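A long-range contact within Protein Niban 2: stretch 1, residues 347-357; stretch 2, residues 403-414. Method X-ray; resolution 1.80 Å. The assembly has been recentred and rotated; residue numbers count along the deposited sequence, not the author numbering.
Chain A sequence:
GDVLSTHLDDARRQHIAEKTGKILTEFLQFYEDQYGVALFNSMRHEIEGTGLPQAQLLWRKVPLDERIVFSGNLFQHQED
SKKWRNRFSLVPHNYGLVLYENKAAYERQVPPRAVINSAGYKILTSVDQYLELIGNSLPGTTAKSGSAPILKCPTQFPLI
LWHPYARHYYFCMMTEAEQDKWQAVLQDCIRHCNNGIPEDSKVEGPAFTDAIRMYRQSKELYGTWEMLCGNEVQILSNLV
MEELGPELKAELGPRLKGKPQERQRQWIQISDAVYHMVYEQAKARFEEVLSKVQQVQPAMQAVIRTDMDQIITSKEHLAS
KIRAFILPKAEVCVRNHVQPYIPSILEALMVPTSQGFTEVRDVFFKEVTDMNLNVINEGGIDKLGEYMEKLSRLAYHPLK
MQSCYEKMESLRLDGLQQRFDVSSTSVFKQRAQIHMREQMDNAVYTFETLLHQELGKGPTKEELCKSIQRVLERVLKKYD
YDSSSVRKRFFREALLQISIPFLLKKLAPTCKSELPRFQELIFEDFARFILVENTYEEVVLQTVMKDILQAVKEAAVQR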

ATOM      1  N   GLU A 347      -1.773  -1.255 -21.658  1.00 34.72           N
ATOM      2  CA  GLU A 347      -0.445  -1.055 -22.230  1.00 31.67           C
ATOM      3  C   GLU A 347       0.409  -0.170 -21.332  1.00 35.55           C
ATOM      4  O   GLU A 347       1.591  -0.454 -21.105  1.00 38.69           O
ATOM      5  CB  GLU A 347      -0.529  -0.459 -23.639  1.00 32.65           C
ATOM      6  CG  GLU A 347       0.836  -0.455 -24.362  1.00 52.29           C
ATOM      7  CD  GLU A 347       0.981   0.648 -25.406  1.00 65.41           C
ATOM      8  OE1 GLU A 347      -0.034   1.058 -26.013  1.00 64.75           O
ATOM      9  OE2 GLU A 347       2.128   1.104 -25.618  1.00 74.51           O
ATOM     10  N   ALA A 348      -0.178   0.902 -20.798  1.00 33.24           N
ATOM     11  CA  ALA A 348       0.571   1.813 -19.935  1.00 32.15           C
ATOM     12  C   ALA A 348       1.071   1.101 -18.687  1.00 35.65           C
ATOM     13  O   ALA A 348       2.163   1.397 -18.187  1.00 32.33           O
ATOM     14  CB  ALA A 348      -0.297   3.008 -19.549  1.00 30.21           C
ATOM     15  N   LEU A 349       0.285   0.162 -18.165  1.00 35.41           N
ATOM     16  CA  LEU A 349       0.675  -0.541 -16.948  1.00 31.70           C
ATOM     17  C   LEU A 349       1.644  -1.678 -17.236  1.00 29.13           C
ATOM     18  O   LEU A 349       2.532  -1.971 -16.425  1.00 33.10           O
ATOM     19  CB  LEU A 349      -0.564  -1.098 -16.260  1.00 31.94           C
ATOM     20  CG  LEU A 349      -0.396  -1.580 -14.828  1.00 42.10           C
ATOM     21  CD1 LEU A 349      -0.099  -0.408 -13.900  1.00 53.90           C
ATOM     22  CD2 LEU A 349      -1.655  -2.305 -14.410  1.00 40.12           C
ATOM     23  N   MET A 350       1.475  -2.329 -18.382  1.00 32.78           N
ATOM     24  CA  MET A 350       2.192  -3.565 -18.656  1.00 30.09           C
ATOM     25  C   MET A 350       3.677  -3.325 -18.867  1.00 30.77           C
ATOM     26  O   MET A 350       4.518  -4.095 -18.385  1.00 33.05           O
ATOM     27  CB  MET A 350       1.596  -4.226 -19.883  1.00 37.88           C
ATOM     28  CG  MET A 350       1.697  -3.499 -21.185  1.00 54.89           C
ATOM     29  SD  MET A 350       1.880  -4.559 -22.639  1.00 87.10           S
ATOM     30  CE  MET A 350       3.618  -4.983 -22.530  1.00 61.32           C
ATOM     31  N   VAL A 351       4.014  -2.273 -19.596  1.00 30.19           N
ATOM     32  CA  VAL A 351       5.376  -2.062 -20.069  1.00 33.91           C
ATOM     33  C   VAL A 351       6.316  -1.869 -18.882  1.00 33.84           C
ATOM     34  O   VAL A 351       7.261  -2.660 -18.736  1.00 32.14           O
ATOM     35  CB  VAL A 351       5.432  -0.896 -21.071  1.00 37.61           C
ATOM     36  CG1 VAL A 351       6.880  -0.593 -21.450  1.00 38.64           C
ATOM     37  CG2 VAL A 351       4.623  -1.246 -22.307  1.00 45.09           C
ATOM     38  N   PRO A 352       6.109  -0.879 -18.000  1.00 28.87           N
ATOM     39  CA  PRO A 352       7.055  -0.737 -16.884  1.00 28.69           C
ATOM     40  C   PRO A 352       7.013  -1.912 -15.920  1.00 25.38           C
ATOM     41  O   PRO A 352       8.063  -2.330 -15.422  1.00 26.82           O
ATOM     42  CB  PRO A 352       6.613   0.570 -16.212  1.00 29.21           C
ATOM     43  CG  PRO A 352       5.173   0.693 -16.564  1.00 33.72           C
ATOM     44  CD  PRO A 352       5.064   0.162 -17.947  1.00 26.22           C
ATOM     45  N   THR A 353       5.821  -2.456 -15.654  1.00 26.37           N
ATOM     46  CA  THR A 353       5.702  -3.584 -14.734  1.00 30.05           C
ATOM     47  C   THR A 353       6.512  -4.776 -15.219  1.00 26.60           C
ATOM     48  O   THR A 353       7.217  -5.423 -14.437  1.00 29.35           O
ATOM     49  CB  THR A 353       4.236  -3.993 -14.569  1.00 29.40           C
ATOM     50  OG1 THR A 353       3.463  -2.876 -14.108  1.00 27.60           O
ATOM     51  CG2 THR A 353       4.124  -5.139 -13.560  1.00 32.12           C
ATOM     52  N   SER A 354       6.390  -5.099 -16.507  1.00 28.45           N
ATOM     53  CA  SER A 354       7.097  -6.250 -17.056  1.00 32.30           C
ATOM     54  C   SER A 354       8.598  -6.001 -17.106  1.00 31.79           C
ATOM     55  O   SER A 354       9.391  -6.919 -16.865  1.00 33.28           O
ATOM     56  CB  SER A 354       6.545  -6.591 -18.435  1.00 32.78           C
ATOM     57  OG  SER A 354       5.182  -6.979 -18.323  1.00 36.44           O
ATOM     58  N   GLN A 355       9.010  -4.766 -17.412  1.00 31.30           N
ATOM     59  CA  GLN A 355      10.426  -4.425 -17.310  1.00 29.42           C
ATOM     60  C   GLN A 355      10.935  -4.645 -15.894  1.00 31.81           C
ATOM     61  O   GLN A 355      12.048  -5.147 -15.697  1.00 30.78           O
ATOM     62  CB  GLN A 355      10.654  -2.978 -17.745  1.00 36.16           C
ATOM     63  CG  GLN A 355      10.498  -2.759 -19.234  1.00 34.87           C
ATOM     64  CD  GLN A 355      10.607  -1.303 -19.622  1.00 34.65           C
ATOM     65  OE1 GLN A 355      10.586  -0.421 -18.769  1.00 43.99           O
ATOM     66  NE2 GLN A 355      10.721  -1.045 -20.917  1.00 41.21           N
ATOM     67  N   GLY A 356      10.131  -4.285 -14.894  1.00 29.18           N
ATOM     68  CA  GLY A 356      10.567  -4.442 -13.517  1.00 28.55           C
ATOM     69  C   GLY A 356      10.733  -5.896 -13.114  1.00 23.95           C
ATOM     70  O   GLY A 356      11.708  -6.263 -12.452  1.00 28.60           O
ATOM     71  N   PHE A 357       9.783  -6.745 -13.510  1.00 29.20           N
ATOM     72  CA  PHE A 357       9.884  -8.163 -13.170  1.00 24.52           C
ATOM     73  C   PHE A 357      11.054  -8.814 -13.896  1.00 25.90           C
ATOM     74  O   PHE A 357      11.742  -9.674 -13.335  1.00 30.16           O
ATOM     75  CB  PHE A 357       8.574  -8.878 -13.498  1.00 27.91           C
ATOM     76  CG  PHE A 357       7.521  -8.768 -12.416  1.00 30.04           C
ATOM     77  CD1 PHE A 357       6.857  -7.571 -12.192  1.00 31.13           C
ATOM     78  CD2 PHE A 357       7.193  -9.862 -11.634  1.00 36.04           C
ATOM     79  CE1 PHE A 357       5.896  -7.465 -11.206  1.00 28.17           C
ATOM     80  CE2 PHE A 357       6.226  -9.763 -10.641  1.00 43.27           C
ATOM     81  CZ  PHE A 357       5.577  -8.563 -10.431  1.00 34.07           C
ATOM     82  N   SER A 403      17.390  -0.776  -9.126  1.00 34.83           N
ATOM     83  CA  SER A 403      17.223  -0.798 -10.580  1.00 30.73           C
ATOM     84  C   SER A 403      15.919  -1.478 -10.983  1.00 31.08           C
ATOM     85  O   SER A 403      15.367  -1.174 -12.047  1.00 28.08           O
ATOM     86  CB  SER A 403      18.420  -1.480 -11.245  1.00 35.63           C
ATOM     87  OG  SER A 403      18.434  -2.875 -10.977  1.00 31.37           O
ATOM     88  N   CYS A 404      15.407  -2.392 -10.149  1.00 29.85           N
ATOM     89  CA  CYS A 404      14.099  -2.988 -10.411  1.00 25.84           C
ATOM     90  C   CYS A 404      12.983  -1.987 -10.139  1.00 23.67           C
ATOM     91  O   CYS A 404      12.089  -1.791 -10.971  1.00 26.72           O
ATOM     92  CB  CYS A 404      13.894  -4.243  -9.556  1.00 25.78           C
ATOM     93  SG  CYS A 404      15.295  -5.386  -9.509  1.00 30.31           S
ATOM     94  N   TYR A 405      13.015  -1.363  -8.959  1.00 23.51           N
ATOM     95  CA  TYR A 405      11.972  -0.422  -8.571  1.00 26.74           C
ATOM     96  C   TYR A 405      11.910   0.748  -9.550  1.00 28.48           C
ATOM     97  O   TYR A 405      10.820   1.231  -9.892  1.00 27.82           O
ATOM     98  CB  TYR A 405      12.230   0.069  -7.144  1.00 29.05           C
ATOM     99  CG  TYR A 405      12.154  -0.999  -6.050  1.00 25.92           C
ATOM    100  CD1 TYR A 405      11.257  -2.054  -6.133  1.00 26.41           C
ATOM    101  CD2 TYR A 405      12.977  -0.929  -4.924  1.00 27.30           C
ATOM    102  CE1 TYR A 405      11.179  -3.035  -5.120  1.00 23.93           C
ATOM    103  CE2 TYR A 405      12.905  -1.894  -3.905  1.00 24.88           C
ATOM    104  CZ  TYR A 405      12.002  -2.940  -4.021  1.00 27.04           C
ATOM    105  OH  TYR A 405      11.918  -3.896  -3.033  1.00 30.47           O
ATOM    106  N   GLU A 406      13.077   1.185 -10.040  1.00 26.96           N
ATOM    107  CA  GLU A 406      13.160   2.326 -10.953  1.00 29.61           C
ATOM    108  C   GLU A 406      12.360   2.107 -12.233  1.00 28.57           C
ATOM    109  O   GLU A 406      11.937   3.081 -12.869  1.00 29.08           O
ATOM    110  CB  GLU A 406      14.625   2.613 -11.299  1.00 28.51           C
ATOM    111  CG  GLU A 406      14.862   3.925 -12.078  1.00 34.52           C
ATOM    112  CD  GLU A 406      14.798   3.755 -13.595  1.00 48.81           C
ATOM    113  OE1 GLU A 406      14.811   2.604 -14.089  1.00 45.05           O
ATOM    114  OE2 GLU A 406      14.739   4.790 -14.296  1.00 53.39           O
ATOM    115  N   LYS A 407      12.142   0.848 -12.632  1.00 27.08           N
ATOM    116  CA  LYS A 407      11.396   0.587 -13.863  1.00 26.45           C
ATOM    117  C   LYS A 407       9.975   1.128 -13.790  1.00 30.81           C
ATOM    118  O   LYS A 407       9.371   1.425 -14.827  1.00 31.83           O
ATOM    119  CB  LYS A 407      11.375  -0.912 -14.175  1.00 26.65           C
ATOM    120  CG  LYS A 407      12.745  -1.534 -14.402  1.00 28.46           C
ATOM    121  CD  LYS A 407      13.470  -0.890 -15.585  1.00 31.19           C
ATOM    122  CE  LYS A 407      14.701  -1.715 -15.967  1.00 38.98           C
ATOM    123  NZ  LYS A 407      15.665  -0.927 -16.799  1.00 36.56           N
ATOM    124  N   MET A 408       9.426   1.287 -12.582  1.00 30.36           N
ATOM    125  CA  MET A 408       8.051   1.765 -12.456  1.00 30.90           C
ATOM    126  C   MET A 408       7.924   3.276 -12.535  1.00 31.48           C
ATOM    127  O   MET A 408       6.806   3.770 -12.693  1.00 35.09           O
ATOM    128  CB  MET A 408       7.423   1.301 -11.137  1.00 33.96           C
ATOM    129  CG  MET A 408       7.243  -0.196 -11.010  1.00 26.31           C
ATOM    130  SD  MET A 408       6.403  -0.957 -12.406  1.00 31.30           S
ATOM    131  CE  MET A 408       4.869  -0.036 -12.470  1.00 31.25           C
ATOM    132  N   GLU A 409       9.021   4.027 -12.432  1.00 31.69           N
ATOM    133  CA  GLU A 409       8.856   5.472 -12.338  1.00 38.65           C
ATOM    134  C   GLU A 409       8.440   6.103 -13.658  1.00 38.44           C
ATOM    135  O   GLU A 409       7.995   7.253 -13.656  1.00 40.85           O
ATOM    136  CB  GLU A 409      10.123   6.122 -11.783  1.00 42.69           C
ATOM    137  CG  GLU A 409      10.222   5.898 -10.275  1.00 53.53           C
ATOM    138  CD  GLU A 409      11.634   5.749  -9.776  1.00 67.93           C
ATOM    139  OE1 GLU A 409      11.841   4.942  -8.848  1.00 77.39           O
ATOM    140  OE2 GLU A 409      12.529   6.456 -10.280  1.00 64.71           O
ATOM    141  N   SER A 410       8.523   5.373 -14.769  1.00 36.38           N
ATOM    142  CA  SER A 410       7.972   5.871 -16.026  1.00 43.62           C
ATOM    143  C   SER A 410       6.473   5.617 -16.166  1.00 43.44           C
ATOM    144  O   SER A 410       5.881   6.013 -17.179  1.00 41.18           O
ATOM    145  CB  SER A 410       8.723   5.256 -17.213  1.00 39.74           C
ATOM    146  OG  SER A 410       8.550   3.851 -17.272  1.00 41.08           O
ATOM    147  N   LEU A 411       5.839   4.979 -15.183  1.00 35.02           N
ATOM    148  CA  LEU A 411       4.412   4.693 -15.283  1.00 32.04           C
ATOM    149  C   LEU A 411       3.614   5.984 -15.309  1.00 37.42           C
ATOM    150  O   LEU A 411       3.821   6.869 -14.474  1.00 36.22           O
ATOM    151  CB  LEU A 411       3.948   3.833 -14.107  1.00 36.11           C
ATOM    152  CG  LEU A 411       2.431   3.617 -14.066  1.00 36.00           C
ATOM    153  CD1 LEU A 411       1.969   2.877 -15.313  1.00 39.47           C
ATOM    154  CD2 LEU A 411       1.999   2.888 -12.805  1.00 35.22           C
ATOM    155  N   ARG A 412       2.702   6.088 -16.274  1.00 37.63           N
ATOM    156  CA  ARG A 412       1.730   7.177 -16.321  1.00 48.30           C
ATOM    157  C   ARG A 412       0.404   6.616 -16.810  1.00 41.50           C
ATOM    158  O   ARG A 412       0.323   6.112 -17.933  1.00 44.27           O
ATOM    159  CB  ARG A 412       2.213   8.319 -17.224  1.00 46.87           C
ATOM    160  CG  ARG A 412       3.407   9.073 -16.653  1.00 51.55           C
ATOM    161  CD  ARG A 412       3.787  10.300 -17.472  1.00 68.94           C
ATOM    162  NE  ARG A 412       2.817  11.386 -17.339  1.00 74.59           N
ATOM    163  CZ  ARG A 412       1.844  11.629 -18.213  1.00 75.42           C
ATOM    164  NH1 ARG A 412       1.713  10.863 -19.289  1.00 64.86           N
ATOM    165  NH2 ARG A 412       1.003  12.637 -18.015  1.00 66.76           N
ATOM    166  N   LEU A 413      -0.629   6.697 -15.967  1.00 45.43           N
ATOM    167  CA  LEU A 413      -1.935   6.111 -16.248  1.00 39.76           C
ATOM    168  C   LEU A 413      -2.968   7.212 -16.408  1.00 43.04           C
ATOM    169  O   LEU A 413      -3.009   8.147 -15.600  1.00 45.38           O
ATOM    170  CB  LEU A 413      -2.379   5.167 -15.125  1.00 41.27           C
ATOM    171  CG  LEU A 413      -1.654   3.839 -14.916  1.00 44.02           C
ATOM    172  CD1 LEU A 413      -2.021   3.245 -13.561  1.00 52.26           C
ATOM    173  CD2 LEU A 413      -1.978   2.861 -16.037  1.00 46.10           C
ATOM    174  N   ASP A 414      -3.792   7.106 -17.445  1.00 47.62           N
ATOM    175  CA  ASP A 414      -4.971   7.951 -17.563  1.00 53.58           C
ATOM    176  C   ASP A 414      -6.126   7.328 -16.794  1.00 56.30           C
ATOM    177  O   ASP A 414      -6.206   6.107 -16.636  1.00 46.33           O
ATOM    178  CB  ASP A 414      -5.387   8.122 -19.024  1.00 51.04           C
ATOM    179  CG  ASP A 414      -4.635   9.232 -19.734  1.00 58.50           C
ATOM    180  OD1 ASP A 414      -3.699   9.817 -19.148  1.00 61.12           O
ATOM    181  OD2 ASP A 414      -4.994   9.519 -20.895  1.00 59.66           O
TER
HETATM  182  O   HOH W   1       3.315   3.854 -18.491  1.00 32.61           O
HETATM  183  O   HOH W   2      10.446   1.992 -16.991  1.00 44.51           O

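No direct hydrogen bond joins these two stretches; the polar links between them run through two water molecules, and the rest is packing, with 510 Å² buried over both sides. Water 1 donates to A348 O at 2.7 Å and accepts from R412 N at 3.2 Å, so it ties the helix backbone to the extended segment. Water 2 has three partners: it donates to Q355 OE1 at 3.0 Å and to K407 O at 2.5 Å, and accepts from S410 OG at 2.7 Å.

The free carbonyl at A348 has a clear origin. P352 has no amide hydrogen, so its N makes no bond to the preceding turn and the helix kinks there. A348 O is left to water 1, and it also lies 3.2 Å from L411 CD1.

The CA-to-CB bond of P352 points toward the other stretch, and the CA atoms of P352 and M408 are 5.2 Å apart. The compact ring sits against backbone and side chains alike: P352 CB is 3.2 Å from K407 O and 4.1 Å from M408 SD, while P352 CG is 4.1 Å from L411 CD1.

L411 continues the packing from P352 to a cluster with L349 and L413. The CA-to-CB bonds of all three leucines point sideways, but the ends of these side chains come nearer to the opposing stretch. L349 CD1 thereby lies 4.1 Å from L411 CD2 and also 4.1 Å from L413 CD1. A348, whose CA-to-CB bond points toward the other stretch, places A348 CB 3.9 Å from L413 CD2 and 3.6 Å from R412 O; its single methyl fits this close approach.

M408 adopts m for all three chi angles, a folded course that brings its end back to the helix. M408 SD is 3.7 Å from P352 C, and M408 CE is 3.6 Å from T353 OG1. T353 OG1 is already satisfied within its own helix, donating to L349 O at 2.7 Å, so it can lie buried beside a methyl group.

Toward the other end, the shortest of the CA–CA separations in the register is that of G356 CA and C404 CA, at 4.9 Å. G356 CA is 4.0 Å from C404 O, and G356 N is 3.7 Å from K407 CB. An ideal CB on G356 would stand 3.6 Å from C404 O and 3.7 Å from K407 CB, in contact without clashing. K407 contributes its aliphatic part, with K407 CD 4.1 Å from Q355 CB, while its end leads away from the contact.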